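PDB 3BLX: isocitrate dehydrogenase [NAD] subunit 1, which is a subunit of the octameric mitochondrial enzyme that oxidatively decarboxylates isocitrate to 2-oxoglutarate with NAD+ in the citric acid cycle, and also binds RNA. Local coordinates for residues T179-A184 and D217-Q222; D231-P236 and T241-I246. One frame throughout, in Å; residues are numbered along the deposited sequence.

Contact 1: T179-A184 and D217-Q222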
loop_
_atom_site.group_PDB
_atom_site.type_symbol
_atom_site.label_atom_id
_atom_site.label_comp_id
_atom_site.label_asym_id
_atom_site.label_seq_id
_atom_site.Cartn_x
_atom_site.Cartn_y
_atom_site.Cartn_z
ATOM N N THR E 179 -15.144 -28.735 -16.420
ATOM C CA THR E 179 -15.820 -29.506 -15.386
ATOM C C THR E 179 -15.162 -29.273 -14.036
ATOM O O THR E 179 -13.987 -29.508 -13.879
ATOM C CB THR E 179 -15.790 -31.023 -15.703
ATOM O OG1 THR E 179 -16.299 -31.245 -17.014
ATOM C CG2 THR E 179 -16.629 -31.806 -14.708
ATOM N N ALA E 180 -15.923 -28.821 -13.056
ATOM C CA ALA E 180 -15.416 -28.775 -11.693
ATOM C C ALA E 180 -15.462 -30.148 -11.022
ATOM O O ALA E 180 -16.496 -30.818 -11.013
ATOM C CB ALA E 180 -16.195 -27.767 -10.881
ATOM N N VAL E 181 -14.335 -30.559 -10.457
ATOM C CA VAL E 181 -14.231 -31.825 -9.752
ATOM C C VAL E 181 -14.198 -31.561 -8.250
ATOM O O VAL E 181 -13.366 -30.810 -7.771
ATOM C CB VAL E 181 -12.942 -32.604 -10.168
ATOM C CG1 VAL E 181 -12.788 -33.873 -9.340
ATOM C CG2 VAL E 181 -12.965 -32.929 -11.648
ATOM N N HIS E 182 -15.088 -32.197 -7.505
ATOM C CA HIS E 182 -15.232 -31.873 -6.096
ATOM C C HIS E 182 -15.801 -33.062 -5.323
ATOM O O HIS E 182 -16.126 -34.105 -5.906
ATOM C CB HIS E 182 -16.222 -30.743 -5.992
ATOM C CG HIS E 182 -17.557 -31.096 -6.548
ATOM N ND1 HIS E 182 -18.495 -31.810 -5.832
ATOM C CD2 HIS E 182 -18.106 -30.866 -7.765
ATOM C CE1 HIS E 182 -19.573 -31.986 -6.579
ATOM N NE2 HIS E 182 -19.363 -31.419 -7.756
ATOM N N LYS E 183 -15.937 -32.895 -4.015
ATOM C CA LYS E 183 -16.538 -33.917 -3.171
ATOM C C LYS E 183 -17.680 -33.300 -2.344
ATOM O O LYS E 183 -17.733 -33.454 -1.125
ATOM C CB LYS E 183 -15.461 -34.532 -2.264
ATOM C CG LYS E 183 -15.669 -35.992 -1.878
ATOM C CD LYS E 183 -14.347 -36.627 -1.455
ATOM C CE LYS E 183 -14.532 -38.088 -1.055
ATOM N NZ LYS E 183 -15.385 -38.847 -2.022
ATOM N N ALA E 184 -18.597 -32.600 -3.011
ATOM C CA ALA E 184 -19.664 -31.874 -2.314
ATOM C C ALA E 184 -20.732 -32.766 -1.682
ATOM O O ALA E 184 -21.544 -32.303 -0.883
ATOM C CB ALA E 184 -20.315 -30.854 -3.246
ATOM N N ASP E 217 -14.698 -39.139 -6.883
ATOM C CA ASP E 217 -14.610 -40.600 -7.011
ATOM C C ASP E 217 -15.173 -41.108 -8.350
ATOM O O ASP E 217 -14.548 -41.954 -9.006
ATOM C CB ASP E 217 -15.237 -41.334 -5.813
ATOM C CG ASP E 217 -16.579 -40.739 -5.381
ATOM O OD1 ASP E 217 -17.338 -40.246 -6.249
ATOM O OD2 ASP E 217 -16.878 -40.779 -4.162
ATOM N N ASN E 218 -16.329 -40.569 -8.752
ATOM C CA ASN E 218 -16.901 -40.867 -10.056
ATOM C C ASN E 218 -15.975 -40.398 -11.188
ATOM O O ASN E 218 -15.843 -41.063 -12.212
ATOM C CB ASN E 218 -18.315 -40.270 -10.190
ATOM C CG ASN E 218 -19.002 -40.667 -11.498
ATOM O OD1 ASN E 218 -19.521 -39.807 -12.227
ATOM N ND2 ASN E 218 -18.997 -41.970 -11.810
ATOM N N ALA E 219 -15.312 -39.264 -10.993
ATOM C CA ALA E 219 -14.418 -38.724 -12.025
ATOM C C ALA E 219 -13.191 -39.624 -12.233
ATOM O O ALA E 219 -12.703 -39.791 -13.359
ATOM C CB ALA E 219 -13.987 -37.306 -11.674
ATOM N N SER E 220 -12.696 -40.192 -11.139
ATOM C CA SER E 220 -11.612 -41.155 -11.206
ATOM C C SER E 220 -12.004 -42.350 -12.074
ATOM O O SER E 220 -11.280 -42.709 -13.003
ATOM C CB SER E 220 -11.259 -41.641 -9.806
ATOM O OG SER E 220 -10.663 -40.596 -9.060
ATOM N N MET E 221 -13.142 -42.962 -11.754
ATOM C CA MET E 221 -13.657 -44.096 -12.505
ATOM C C MET E 221 -13.845 -43.704 -13.968
ATOM O O MET E 221 -13.384 -44.390 -14.884
ATOM C CB MET E 221 -14.990 -44.543 -11.903
ATOM C CG MET E 221 -15.501 -45.872 -12.414
ATOM S SD MET E 221 -17.148 -46.180 -11.786
ATOM C CE MET E 221 -18.138 -45.228 -12.974
ATOM N N GLN E 222 -14.508 -42.583 -14.177
ATOM C CA GLN E 222 -14.790 -42.100 -15.519
ATOM C C GLN E 222 -13.502 -41.794 -16.312
ATOM O O GLN E 222 -13.460 -41.920 -17.531
ATOM C CB GLN E 222 -15.668 -40.850 -15.417
ATOM C CG GLN E 222 -16.829 -40.814 -16.372
ATOM C CD GLN E 222 -17.785 -41.958 -16.158
ATOM O OE1 GLN E 222 -18.208 -42.609 -17.114
ATOM N NE2 GLN E 222 -18.128 -42.221 -14.897
#
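Helix 216-225 is the crossover of a beta-alpha-beta unit joining strands 210-215 and 232-235, and it passes over strand 177-182, which lies between them; Val181 and Lys183 meet it through Ala219 and Asp217. In the apolar half, the side chains of Val181 and Ala219 start toward each other, with Val181 CG1 4.3 Å from Ala219 CB. CG1 stands anti to the backbone N (chi1 175°), which sends it out from the sheet toward the helix. Ile214 touches both residues and adds to this small hydrophobic patch.

Past the end of the strand the chemistry turns ionic. Lys183 runs out extended as far as CE and bends only at its last torsion (chi4 45°), bringing NZ within 3.2 Å of Asp217 OD2 in a salt bridge. The two side chains meet at about a right angle, and one carboxylate oxygen does the touching. The other, OD1, turns back to its own helix and takes a weak, bent bond from Asn218 N at 2.7 Å. NZ also has a weak, long ion pair with Asp248 of a neighbouring subunit 2 chain.

The loop leaving the strand is pinned as well: His182, directed away from helix 216-225, accepts Ala184 N on ND1 at 2.9 Å, almost in the plane of its ring. Asp191 takes the backbone N of Lys183. By similarity, Lys183 is critical for catalysis. Its NZ lies where the strand's C-terminal end, this helix and subunit 2 come together, consistent with the active site between subunits found in the isocitrate and isopropylmalate dehydrogenase family.

Contact 2: D231-P236 and T241-I246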
loop_
_atom_site.group_PDB
_atom_site.type_symbol
_atom_site.label_atom_id
_atom_site.label_comp_id
_atom_site.label_asym_id
_atom_site.label_seq_id
_atom_site.Cartn_x
_atom_site.Cartn_y
_atom_site.Cartn_z
ATOM N N ASP E 231 -12.831 -32.499 -20.863
ATOM C CA ASP E 231 -12.101 -31.495 -21.610
ATOM C C ASP E 231 -11.116 -30.741 -20.675
ATOM O O ASP E 231 -9.941 -31.084 -20.580
ATOM C CB ASP E 231 -13.098 -30.557 -22.305
ATOM C CG ASP E 231 -12.446 -29.702 -23.386
ATOM O OD1 ASP E 231 -11.198 -29.696 -23.455
ATOM O OD2 ASP E 231 -13.176 -29.038 -24.165
ATOM N N VAL E 232 -11.600 -29.719 -19.983
ATOM C CA VAL E 232 -10.814 -29.070 -18.968
ATOM C C VAL E 232 -11.365 -29.438 -17.600
ATOM O O VAL E 232 -12.538 -29.210 -17.333
ATOM C CB VAL E 232 -10.855 -27.561 -19.153
ATOM C CG1 VAL E 232 -10.255 -26.887 -17.959
ATOM C CG2 VAL E 232 -10.104 -27.160 -20.400
ATOM N N LEU E 233 -10.537 -30.040 -16.750
ATOM C CA LEU E 233 -10.913 -30.285 -15.357
ATOM C C LEU E 233 -10.329 -29.220 -14.402
ATOM O O LEU E 233 -9.144 -28.898 -14.488
ATOM C CB LEU E 233 -10.458 -31.668 -14.944
ATOM C CG LEU E 233 -11.071 -32.789 -15.777
ATOM C CD1 LEU E 233 -10.513 -34.161 -15.359
ATOM C CD2 LEU E 233 -12.555 -32.742 -15.573
ATOM N N VAL E 234 -11.160 -28.655 -13.518
ATOM C CA VAL E 234 -10.701 -27.737 -12.465
ATOM C C VAL E 234 -10.945 -28.363 -11.107
ATOM O O VAL E 234 -12.065 -28.745 -10.809
ATOM C CB VAL E 234 -11.499 -26.451 -12.438
ATOM C CG1 VAL E 234 -10.665 -25.358 -11.812
ATOM C CG2 VAL E 234 -11.921 -26.070 -13.823
ATOM N N THR E 235 -9.911 -28.472 -10.281
ATOM C CA THR E 235 -10.066 -29.131 -8.995
ATOM C C THR E 235 -9.267 -28.435 -7.916
ATOM O O THR E 235 -8.303 -27.732 -8.199
ATOM C CB THR E 235 -9.599 -30.594 -9.048
ATOM O OG1 THR E 235 -8.174 -30.638 -9.108
ATOM C CG2 THR E 235 -10.116 -31.265 -10.290
ATOM N N PRO E 236 -9.683 -28.620 -6.663
ATOM C CA PRO E 236 -8.923 -28.188 -5.493
ATOM C C PRO E 236 -7.563 -28.881 -5.477
ATOM O O PRO E 236 -7.321 -29.839 -6.210
ATOM C CB PRO E 236 -9.772 -28.696 -4.325
ATOM C CG PRO E 236 -11.149 -28.814 -4.876
ATOM C CD PRO E 236 -10.969 -29.232 -6.295
ATOM N N THR E 241 -3.634 -34.047 -7.895
ATOM C CA THR E 241 -2.546 -34.995 -8.000
ATOM C C THR E 241 -3.059 -36.349 -8.510
ATOM O O THR E 241 -2.450 -36.951 -9.405
ATOM C CB THR E 241 -1.842 -35.159 -6.656
ATOM O OG1 THR E 241 -0.630 -34.392 -6.670
ATOM C CG2 THR E 241 -1.507 -36.625 -6.381
ATOM N N ILE E 242 -4.172 -36.819 -7.946
ATOM C CA ILE E 242 -4.766 -38.068 -8.386
ATOM C C ILE E 242 -5.244 -38.000 -9.833
ATOM O O ILE E 242 -4.879 -38.844 -10.648
ATOM C CB ILE E 242 -5.910 -38.507 -7.465
ATOM C CG1 ILE E 242 -5.321 -39.059 -6.169
ATOM C CG2 ILE E 242 -6.771 -39.543 -8.142
ATOM C CD1 ILE E 242 -6.274 -39.025 -5.014
ATOM N N LEU E 243 -6.054 -37.010 -10.176
ATOM C CA LEU E 243 -6.489 -36.887 -11.568
ATOM C C LEU E 243 -5.319 -36.773 -12.529
ATOM O O LEU E 243 -5.343 -37.336 -13.612
ATOM C CB LEU E 243 -7.408 -35.697 -11.756
ATOM C CG LEU E 243 -8.739 -35.864 -11.040
ATOM C CD1 LEU E 243 -9.564 -34.618 -11.241
ATOM C CD2 LEU E 243 -9.454 -37.093 -11.571
ATOM N N GLY E 244 -4.283 -36.049 -12.128
ATOM C CA GLY E 244 -3.108 -35.866 -12.965
ATOM C C GLY E 244 -2.355 -37.155 -13.219
ATOM O O GLY E 244 -1.843 -37.389 -14.295
ATOM N N ASN E 245 -2.280 -38.012 -12.221
ATOM C CA ASN E 245 -1.597 -39.260 -12.423
ATOM C C ASN E 245 -2.357 -40.250 -13.283
ATOM O O ASN E 245 -1.740 -41.043 -13.980
ATOM C CB ASN E 245 -1.134 -39.837 -11.105
ATOM C CG ASN E 245 0.162 -39.180 -10.626
ATOM O OD1 ASN E 245 1.191 -39.205 -11.319
ATOM N ND2 ASN E 245 0.111 -38.565 -9.457
ATOM N N ILE E 246 -3.685 -40.178 -13.275
ATOM C CA ILE E 246 -4.479 -40.963 -14.216
ATOM C C ILE E 246 -4.206 -40.434 -15.598
ATOM O O ILE E 246 -3.998 -41.184 -16.547
ATOM C CB ILE E 246 -5.982 -40.848 -13.944
ATOM C CG1 ILE E 246 -6.351 -41.587 -12.654
ATOM C CG2 ILE E 246 -6.759 -41.390 -15.111
ATOM C CD1 ILE E 246 -7.622 -41.152 -12.101
#
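Strand 232-235 runs directly into helix 237-251, which folds back over the sheet so that Leu233 and Leu243 come closest, 8.8 Å apart at their CA atoms. That spacing is bridged by side chains alone, and Leu243 is the residue of the helix that reaches the strand. Its CG lies beside the backbone N, anti to the carbonyl carbon (chi1 -67°), and the second torsion continues straight to CD1, so this methyl is the end presented to the strand. Leu233 is folded in the same way, and the two CD1 methyls lie 4.3 Å apart, each met from the side rather than end on.

Leu243 CD1 points instead at Thr235, two residues along. Thr235 CG2 meets this methyl nearly end on at 3.5 Å, at about a right angle to the approach of Leu233, and the two side chains cross obliquely. Thr235 is turned so that its two branches have separate tasks. The methyl faces the leucine, while OG1 donates to Pro236 O at 3.1 Å, approaching 24° out of the carbonyl plane. The hydroxyl is therefore satisfied by the turn that leads into the helix. Thr235 also touches Arg129, a substrate-binding residue by similarity, on the adjacent strand 124-130.

Val181 of strand 177-182 lies against both Thr235 and Leu243, carrying the apolar layer on to the neighbouring strand. Elsewhere on the helix, Ile242 and Ile246 pack on helix 216-225 and on residues of a neighbouring subunit 2 chain, consistent with the helical dimer interface of this family.

No hydrogen bond or ion pair links strand and helix here. They are held by methyl groups, with the one polar side-chain atom among them bonded locally to Pro236, so the attachment is purely apolar, right beside a probable substrate-binding arginine.

Both contacts set a helix against the same parallel part of the sheet, where strands 177-182 and 232-235 are neighbours joined by backbone bonds such as Thr179 N to Val232 O at 2.8 Å. Their touching residues are buried, apart from the partly exposed Asp217. The centre of contact 2 is about 11 Å from the chain's centre, that of contact 1 about 20 Å. Contact 2 is wholly apolar; contact 1 adds a salt bridge at the strand's end, by subunit 2. Val181 is shared by both hydrophobic patches. The two helices also pack on each other, Ile242 against Ser220, forming one layer over the sheet.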